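Local coordinates for protein TipC2 (Streptococcus intermedius B196, PDB 6DHX) that probably serves as an immunity protein that protects its bacterium from an antibacterial toxin exported by the type VII secretion system, at residues 77-82 and 164-169. Residues are numbered along the deposited sequence; the frame is centred on the assembly and turned at random.
Sequences IAIDFS and QKVLKD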
# COMPACT_ATOMS: atom_id res chain seq x y z
N ILE A 77 6.60 4.90 1.85
CA ILE A 77 5.76 3.73 2.09
C ILE A 77 4.53 4.24 2.81
O ILE A 77 4.65 4.91 3.84
CB ILE A 77 6.48 2.64 2.94
CG1 ILE A 77 7.87 2.28 2.40
CG2 ILE A 77 5.56 1.38 3.08
CD1 ILE A 77 8.77 1.51 3.41
N ALA A 78 3.35 3.94 2.28
CA ALA A 78 2.15 4.58 2.82
C ALA A 78 0.97 3.63 2.75
O ALA A 78 0.94 2.70 1.94
CB ALA A 78 1.86 5.89 2.07
N ILE A 79 0.01 3.85 3.65
CA ILE A 79 -1.25 3.09 3.65
C ILE A 79 -2.38 4.10 3.70
O ILE A 79 -2.45 4.89 4.64
CB ILE A 79 -1.38 2.14 4.85
CG1 ILE A 79 -0.11 1.28 5.01
CG2 ILE A 79 -2.64 1.27 4.66
CD1 ILE A 79 -0.10 0.47 6.34
N ASP A 80 -3.25 4.10 2.70
CA ASP A 80 -4.41 4.98 2.70
C ASP A 80 -5.67 4.16 2.91
O ASP A 80 -5.79 3.07 2.36
CB ASP A 80 -4.55 5.74 1.36
CG ASP A 80 -3.55 6.86 1.23
OD1 ASP A 80 -3.18 7.43 2.25
OD2 ASP A 80 -3.06 7.13 0.10
N PHE A 81 -6.63 4.69 3.66
CA PHE A 81 -7.90 4.01 3.91
C PHE A 81 -9.05 4.79 3.28
O PHE A 81 -9.13 6.01 3.48
CB PHE A 81 -8.14 3.92 5.42
CG PHE A 81 -7.20 2.97 6.08
CD1 PHE A 81 -5.91 3.38 6.43
CD2 PHE A 81 -7.58 1.65 6.31
CE1 PHE A 81 -4.98 2.49 7.04
CE2 PHE A 81 -6.67 0.75 6.90
CZ PHE A 81 -5.35 1.17 7.25
N SER A 82 -9.91 4.11 2.50
CA SER A 82 -11.08 4.76 1.90
C SER A 82 -12.28 4.03 2.47
O SER A 82 -12.58 2.90 2.06
CB SER A 82 -11.08 4.70 0.37
OG SER A 82 -9.95 5.39 -0.14
N GLN A 164 7.41 -8.30 4.26
CA GLN A 164 8.41 -8.32 5.32
C GLN A 164 8.47 -7.01 6.10
O GLN A 164 9.18 -6.92 7.12
CB GLN A 164 9.81 -8.64 4.71
CG GLN A 164 9.91 -10.08 4.16
CD GLN A 164 9.20 -11.06 5.09
OE1 GLN A 164 9.43 -11.06 6.31
NE2 GLN A 164 8.30 -11.87 4.53
N LYS A 165 7.71 -6.01 5.69
CA LYS A 165 7.74 -4.77 6.45
C LYS A 165 6.32 -4.38 6.86
O LYS A 165 5.99 -4.44 8.06
CB LYS A 165 8.43 -3.66 5.65
CG LYS A 165 8.70 -2.38 6.44
CD LYS A 165 9.65 -1.49 5.63
CE LYS A 165 9.96 -0.20 6.34
NZ LYS A 165 10.73 -0.42 7.63
N VAL A 166 5.46 -4.01 5.91
CA VAL A 166 4.13 -3.50 6.28
C VAL A 166 3.31 -4.56 7.00
O VAL A 166 2.73 -4.30 8.07
CB VAL A 166 3.36 -3.00 5.04
CG1 VAL A 166 1.91 -2.61 5.45
CG2 VAL A 166 4.11 -1.83 4.36
N LEU A 167 3.22 -5.76 6.43
CA LEU A 167 2.36 -6.76 7.05
C LEU A 167 3.03 -7.35 8.29
O LEU A 167 2.35 -7.72 9.27
CB LEU A 167 1.98 -7.87 6.06
CG LEU A 167 1.09 -7.41 4.89
CD1 LEU A 167 0.74 -8.61 3.97
CD2 LEU A 167 -0.24 -6.74 5.41
N LYS A 168 4.35 -7.44 8.29
CA LYS A 168 5.04 -7.90 9.50
C LYS A 168 4.86 -6.89 10.64
O LYS A 168 4.65 -7.26 11.81
CB LYS A 168 6.52 -8.12 9.18
CG LYS A 168 7.30 -8.78 10.30
CD LYS A 168 8.76 -8.93 9.91
CE LYS A 168 9.52 -9.84 10.87
NZ LYS A 168 10.91 -10.02 10.41
N ASP A 169 4.87 -5.60 10.29
CA ASP A 169 4.58 -4.54 11.26
C ASP A 169 3.17 -4.67 11.81
O ASP A 169 2.95 -4.48 13.01
CB ASP A 169 4.75 -3.15 10.63
CG ASP A 169 6.19 -2.71 10.54
OD1 ASP A 169 7.06 -3.38 11.12
OD2 ASP A 169 6.47 -1.71 9.87
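Ile77 meets Val166 and Lys165, and Ile79 meets Val166, through aliphatic groups alone; no ring, amide or carboxylate presents a face or an edge across this contact. Val166 serves both isoleucines, one with each methyl. Its CG1, anti to the backbone N (chi1 174°), reaches the CD1 methyl of Ile79 at 3.8 Å, while its other branch, CG2, lies 3.7 Å from CG2 of Ile77. Both isoleucine side chains run past the valine in the opposite direction, each touching it methyl to methyl. The longer branch of Ile77 goes to Lys165 instead, where CD1 touches the lysine CE at 3.6 Å. That lysine is extended as far as CE and then bends (chi4 65°), its alkyl part packing on Ile77 while NZ hydrogen-bonds to the backbone O of Ala69. The arrangement is helix-on-sheet packing close to the centre of the chain: helix 151-173, at a wider pi-type turn, lies across the face of the sheet at strand 74-82, the local axes 10.6 Å apart and inclined by 46°. The strand pairs antiparallel with strands 59-65 and 89-99, and helix 21-32 extends the same apolar layer, receiving both Phe81 and Leu167 on Ile25.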